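Local structure of endo-alpha-mannosidase (Bacteroides thetaiotaomicron, 4ACY) at residues L229-S232 with E233-D236; S258-A261 with N262-S265; A67-P70 with G71-G74. The protein probably hydrolyses internal alpha-mannosidic linkages of N-glycan mannose chains, acting as a family GH99 endo-alpha-mannosidase. All coordinates share one frame; numbering follows the deposited sequence.

Contact 1: L229-S232 with E233-D236; sequences LKES and ELPD
E233 lays its side chain across that of K230, and the contact can be followed atom by atom from its base. E233 CB sits 3.7 Å from K230 O, the same carbonyl that accepts the backbone N-H of E233. With CG anti to the carbonyl carbon (chi1 -70°), the chain runs back over the lysine, and E233 CG meets K230 CG at 3.5 Å. The extension is continued beyond CG, which carries CD of E233 along the methylenes to 3.6 Å from K230 CG. At the tip the two oxygens have different company. OE2 of E233 rests 3.5 Å from K230 CE, whereas K230 NZ stays 4.2 Å away from that oxygen, beyond a salt bridge, though the opposite charges may still attract. E233 OE1 accepts a bond of 2.6 Å from a water (W 1), and that water in turn accepts the backbone N-H of L229.

This is the loop of a TIM-type (beta/alpha)8 barrel that follows strand 223-227 and leads through a short 3-10 segment into helix 235-239. Two backbone bonds, each spanning three residues, fix the winding. E233 N donates to K230 O at 3.0 Å. L234 N reaches E231 O less closely, at 3.3 Å. The buried side chain of L234 bends over that same oxygen and also packs against M266 and W269 of helix 263-272, while E231 N is bonded to the side-chain oxygen of N256.

Contact 2: S258-A261 with N262-S265; sequences STPA and NWKS
The CA of P260 lies over the indole of W263, at the turn that leads from the loop after strand 244-246 of the (beta/alpha)8 barrel into helix 263-272. This CH-pi contact places P260 CA 3.7 Å from the centroid of the W263 five-membered ring and only 14° off its normal, evidence of an approach over the face. Apolar packing extends it: the proline ring and the indole run side by side, pointing the same way, with P260 CB 4.0 Å from W263 CE3. The indole is carried back over the turn because W263 CG stands beside its own backbone N (chi1 -71°). F277 meets the indole edge-to-face, and A313 and M310 of helix 305-316 also pack on it.

Backbone hydrogen bonds wind the turn. N262 N donates to T259 O at 2.9 Å, and W263 N to P260 O at 3.0 Å.

Side-chain polar groups are tied to the preceding loop. W263 NE1 donates to A257 O and N262 ND2 to N256 O. The amide crosses the threonine side chain at a slant, N262 ND2 being 3.6 Å from T259 CB; T259 OG1 itself is bonded to T255 O.

Water bridges carry the pattern forward. One water (W 3) links A261 O to S265 N, and another (W 2) donates to P260 O at 2.7 Å while accepting the N-H of K264.

Contact 3: A67-P70 with G71-G74; sequences ALAP and GHSG
H72 closes a type II beta turn on A69: its backbone N donates to A69 O at 3.0 Å. The positive phi of G71 (84°) fits the third position of such a turn. The turn lies in the loop that joins strands 64-66 and 77-79, a two-stranded antiparallel sheet separate from that of the barrel.

Packing is tight where L68 faces the chain beyond the turn. CD1 of L68 lies 3.5 Å from G74 O, and its other branch, CD2, is 3.6 Å from G74 CA. With L68 CG beside its own backbone N (chi1 -65°), both methyls face this glycine, whose missing side chain is what lets them come so near; a CB there would collide with CD2. Putting an alanine in place of L68 would remove both branches and would probably open a gap beside G74, leaving the chain after the turn freer to move.

The looser side is wet and polar. A water (W 4) donates to both A69 O and H72 O, 2.6 Å from the latter, bridging the mouth of the turn. The imidazole comes obliquely to within 4.0 Å of A69 CB, measured at H72 ND1, and a bound glycerol, probably from the crystallisation liquor, lies about 3 Å from the histidine side chain.

A longer bond, H72 ND1 to P70 O at 3.3 Å, is likely to favour this ring rotation, being nearly straight (167°), with the oxygen in the ring plane. Because a carbonyl can only accept, this geometry is consistent with a hydrogen on ND1.

In the fold
Contacts 1 and 2 are neighbours, their centres 12 Å apart, and both are loops entering helices after successive strands of the barrel, 223-227 and 244-246. They touch through E231, whose OE1 packs 3.8 Å from N262 CB; the E231 OE2 to S265 OG approach is too short to be read with confidence. N256, in the loop leading to contact 2, ties the two together. Contact 3 stands apart, with its nearest atoms about 15 Å from contact 1 and about 16 Å from contact 2. It lies on the surface, where W293 packs on A69 and P70. A glycerol lies at contact 3, far from the other two contacts.

Contact 1: L229-S232 with E233-D236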
loop_
_atom_site.group_PDB
_atom_site.type_symbol
_atom_site.label_atom_id
_atom_site.label_comp_id
_atom_site.label_asym_id
_atom_site.label_seq_id
_atom_site.Cartn_x
_atom_site.Cartn_y
_atom_site.Cartn_z
ATOM N N LEU A 229 6.667 -7.358 11.732
ATOM C CA LEU A 229 7.927 -6.607 11.829
ATOM C C LEU A 229 9.166 -7.495 11.782
ATOM O O LEU A 229 10.238 -7.055 11.386
ATOM C CB LEU A 229 7.957 -5.813 13.131
ATOM C CG LEU A 229 6.875 -4.760 13.306
ATOM C CD1 LEU A 229 7.020 -4.225 14.734
ATOM C CD2 LEU A 229 7.023 -3.676 12.250
ATOM N N LYS A 230 9.020 -8.746 12.202
ATOM C CA LYS A 230 10.169 -9.629 12.273
ATOM C C LYS A 230 9.761 -11.094 12.214
ATOM O O LYS A 230 8.700 -11.485 12.708
ATOM C CB LYS A 230 10.992 -9.356 13.542
ATOM C CG LYS A 230 10.256 -9.560 14.872
ATOM C CD LYS A 230 11.050 -8.959 16.049
ATOM C CE LYS A 230 10.781 -7.478 16.203
ATOM N NZ LYS A 230 11.860 -6.813 16.995
ATOM N N GLU A 231 10.628 -11.881 11.593
ATOM C CA GLU A 231 10.458 -13.321 11.468
ATOM C C GLU A 231 10.153 -14.011 12.808
ATOM O O GLU A 231 9.357 -14.958 12.855
ATOM C CB GLU A 231 11.719 -13.894 10.806
ATOM C CG GLU A 231 11.727 -15.383 10.603
ATOM C CD GLU A 231 12.566 -15.794 9.422
ATOM O OE1 GLU A 231 13.548 -15.088 9.078
ATOM O OE2 GLU A 231 12.234 -16.838 8.837
ATOM N N SER A 232 10.756 -13.514 13.893
ATOM C CA SER A 232 10.600 -14.123 15.223
ATOM C C SER A 232 9.241 -13.856 15.861
ATOM O O SER A 232 8.874 -14.506 16.847
ATOM C CB SER A 232 11.733 -13.696 16.169
ATOM O OG SER A 232 11.604 -12.329 16.515
ATOM N N GLU A 233 8.482 -12.912 15.300
ATOM C CA GLU A 233 7.143 -12.618 15.800
ATOM C C GLU A 233 6.031 -13.225 14.925
ATOM O O GLU A 233 4.844 -12.987 15.155
ATOM C CB GLU A 233 6.941 -11.110 15.981
ATOM C CG GLU A 233 7.750 -10.532 17.130
ATOM C CD GLU A 233 7.597 -9.025 17.293
ATOM O OE1 GLU A 233 6.910 -8.359 16.479
ATOM O OE2 GLU A 233 8.184 -8.496 18.253
ATOM N N LEU A 234 6.424 -14.018 13.938
ATOM C CA LEU A 234 5.452 -14.706 13.079
ATOM C C LEU A 234 4.415 -15.559 13.844
ATOM O O LEU A 234 3.252 -15.623 13.434
ATOM C CB LEU A 234 6.148 -15.507 11.974
ATOM C CG LEU A 234 6.791 -14.698 10.836
ATOM C CD1 LEU A 234 7.456 -15.620 9.833
ATOM C CD2 LEU A 234 5.757 -13.827 10.131
ATOM N N PRO A 235 4.809 -16.189 14.976
ATOM C CA PRO A 235 3.787 -16.887 15.773
ATOM C C PRO A 235 2.608 -16.012 16.206
ATOM O O PRO A 235 1.509 -16.540 16.433
ATOM C CB PRO A 235 4.572 -17.366 17.006
ATOM C CG PRO A 235 5.936 -17.587 16.492
ATOM C CD PRO A 235 6.171 -16.496 15.464
ATOM N N ASP A 236 2.818 -14.694 16.315
ATOM C CA ASP A 236 1.724 -13.795 16.687
ATOM C C ASP A 236 0.639 -13.793 15.616
ATOM O O ASP A 236 -0.520 -13.577 15.927
ATOM C CB ASP A 236 2.202 -12.358 16.928
ATOM C CG ASP A 236 3.111 -12.229 18.138
ATOM O OD1 ASP A 236 3.146 -13.150 18.973
ATOM O OD2 ASP A 236 3.806 -11.194 18.239
HETATM O O HOH W 1 5.761 -8.519 14.142
#

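Contact 2: S258-A261 with N262-S265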
loop_
_atom_site.group_PDB
_atom_site.type_symbol
_atom_site.label_atom_id
_atom_site.label_comp_id
_atom_site.label_asym_id
_atom_site.label_seq_id
_atom_site.Cartn_x
_atom_site.Cartn_y
_atom_site.Cartn_z
ATOM N N SER A 258 11.174 -6.518 6.413
ATOM C CA SER A 258 11.397 -5.845 5.125
ATOM C C SER A 258 12.849 -5.941 4.695
ATOM O O SER A 258 13.346 -5.098 3.959
ATOM C CB SER A 258 10.936 -4.385 5.152
ATOM O OG SER A 258 11.665 -3.634 6.106
ATOM N N THR A 259 13.514 -6.987 5.179
ATOM C CA THR A 259 14.854 -7.347 4.755
ATOM C C THR A 259 14.715 -8.561 3.818
ATOM O O THR A 259 14.382 -9.652 4.287
ATOM C CB THR A 259 15.702 -7.731 5.977
ATOM O OG1 THR A 259 15.714 -6.647 6.927
ATOM C CG2 THR A 259 17.103 -8.073 5.558
ATOM N N PRO A 260 14.934 -8.367 2.499
ATOM C CA PRO A 260 14.638 -9.444 1.532
ATOM C C PRO A 260 15.376 -10.765 1.753
ATOM O O PRO A 260 14.863 -11.824 1.377
ATOM C CB PRO A 260 15.012 -8.821 0.188
ATOM C CG PRO A 260 14.687 -7.357 0.386
ATOM C CD PRO A 260 15.108 -7.064 1.820
ATOM N N ALA A 261 16.551 -10.702 2.375
ATOM C CA ALA A 261 17.305 -11.914 2.714
ATOM C C ALA A 261 16.498 -12.884 3.566
ATOM O O ALA A 261 16.784 -14.084 3.572
ATOM C CB ALA A 261 18.605 -11.553 3.427
ATOM N N ASN A 262 15.494 -12.372 4.281
ATOM C CA ASN A 262 14.675 -13.202 5.163
ATOM C C ASN A 262 13.419 -13.760 4.497
ATOM O O ASN A 262 12.698 -14.544 5.107
ATOM C CB ASN A 262 14.279 -12.436 6.427
ATOM C CG ASN A 262 15.487 -12.026 7.248
ATOM O OD1 ASN A 262 16.431 -12.800 7.384
ATOM N ND2 ASN A 262 15.476 -10.798 7.778
ATOM N N TRP A 263 13.169 -13.355 3.258
ATOM C CA TRP A 263 11.922 -13.712 2.580
ATOM C C TRP A 263 11.735 -15.206 2.275
ATOM O O TRP A 263 10.643 -15.737 2.468
ATOM C CB TRP A 263 11.703 -12.839 1.347
ATOM C CG TRP A 263 11.365 -11.406 1.709
ATOM C CD1 TRP A 263 11.083 -10.918 2.949
ATOM C CD2 TRP A 263 11.227 -10.306 0.803
ATOM N NE1 TRP A 263 10.800 -9.571 2.880
ATOM C CE2 TRP A 263 10.871 -9.171 1.571
ATOM C CE3 TRP A 263 11.368 -10.167 -0.581
ATOM C CZ2 TRP A 263 10.658 -7.898 0.994
ATOM C CZ3 TRP A 263 11.167 -8.896 -1.158
ATOM C CH2 TRP A 263 10.801 -7.789 -0.366
ATOM N N LYS A 264 12.780 -15.887 1.813
ATOM C CA LYS A 264 12.686 -17.347 1.625
ATOM C C LYS A 264 12.279 -18.083 2.912
ATOM O O LYS A 264 11.375 -18.929 2.903
ATOM C CB LYS A 264 13.987 -17.917 1.048
ATOM C CG LYS A 264 14.168 -17.603 -0.418
ATOM C CD LYS A 264 15.383 -18.331 -0.995
ATOM C CE LYS A 264 15.521 -18.047 -2.482
ATOM N NZ LYS A 264 16.629 -18.826 -3.103
ATOM N N SER A 265 12.931 -17.739 4.016
ATOM C CA SER A 265 12.622 -18.331 5.324
ATOM C C SER A 265 11.190 -18.007 5.796
ATOM O O SER A 265 10.502 -18.851 6.363
ATOM C CB SER A 265 13.687 -17.905 6.343
ATOM O OG SER A 265 13.349 -18.307 7.659
HETATM O O HOH W 2 15.104 -14.436 0.658
HETATM O O HOH W 3 15.513 -16.350 3.902
#

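Contact 3: A67-P70 with G71-G74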
loop_
_atom_site.group_PDB
_atom_site.type_symbol
_atom_site.label_atom_id
_atom_site.label_comp_id
_atom_site.label_asym_id
_atom_site.label_seq_id
_atom_site.Cartn_x
_atom_site.Cartn_y
_atom_site.Cartn_z
ATOM N N ALA A 67 7.387 16.508 10.250
ATOM C CA ALA A 67 7.412 15.776 11.541
ATOM C C ALA A 67 8.690 16.017 12.327
ATOM O O ALA A 67 9.774 16.125 11.747
ATOM C CB ALA A 67 7.232 14.282 11.294
ATOM N N LEU A 68 8.563 16.069 13.660
ATOM C CA LEU A 68 9.722 16.152 14.546
ATOM C C LEU A 68 10.461 14.813 14.618
ATOM O O LEU A 68 9.842 13.740 14.473
ATOM C CB LEU A 68 9.259 16.556 15.953
ATOM C CG LEU A 68 8.635 17.957 16.085
ATOM C CD1 LEU A 68 7.948 18.084 17.449
ATOM C CD2 LEU A 68 9.702 19.033 15.902
ATOM N N ALA A 69 11.776 14.889 14.822
ATOM C CA ALA A 69 12.612 13.706 15.063
ATOM C C ALA A 69 12.102 12.980 16.308
ATOM O O ALA A 69 11.611 13.634 17.245
ATOM C CB ALA A 69 14.080 14.082 15.230
ATOM N N PRO A 70 12.172 11.639 16.306
ATOM C CA PRO A 70 11.669 10.906 17.459
ATOM C C PRO A 70 12.379 11.335 18.733
ATOM O O PRO A 70 13.623 11.375 18.783
ATOM C CB PRO A 70 11.966 9.429 17.135
ATOM C CG PRO A 70 12.965 9.446 15.964
ATOM C CD PRO A 70 12.712 10.750 15.252
ATOM N N GLY A 71 11.578 11.646 19.741
ATOM C CA GLY A 71 12.084 12.010 21.051
ATOM C C GLY A 71 12.473 13.472 21.177
ATOM O O GLY A 71 12.896 13.900 22.243
ATOM N N HIS A 72 12.310 14.244 20.104
ATOM C CA HIS A 72 12.750 15.650 20.112
ATOM C C HIS A 72 11.587 16.632 20.261
ATOM O O HIS A 72 10.456 16.355 19.824
ATOM C CB HIS A 72 13.564 15.936 18.841
ATOM C CG HIS A 72 14.983 15.471 18.933
ATOM N ND1 HIS A 72 15.332 14.140 19.027
ATOM C CD2 HIS A 72 16.142 16.166 18.977
ATOM C CE1 HIS A 72 16.649 14.036 19.118
ATOM N NE2 HIS A 72 17.163 15.251 19.076
ATOM N N SER A 73 11.872 17.757 20.914
ATOM C CA SER A 73 10.915 18.854 21.042
ATOM C C SER A 73 11.065 19.781 19.849
ATOM O O SER A 73 12.117 19.858 19.244
ATOM C CB SER A 73 11.175 19.665 22.317
ATOM O OG SER A 73 11.035 18.873 23.480
ATOM N N GLY A 74 10.001 20.503 19.523
ATOM C CA GLY A 74 10.100 21.523 18.483
ATOM C C GLY A 74 8.717 21.942 18.051
ATOM O O GLY A 74 7.728 21.407 18.532
HETATM O O HOH W 4 9.172 14.363 18.764
#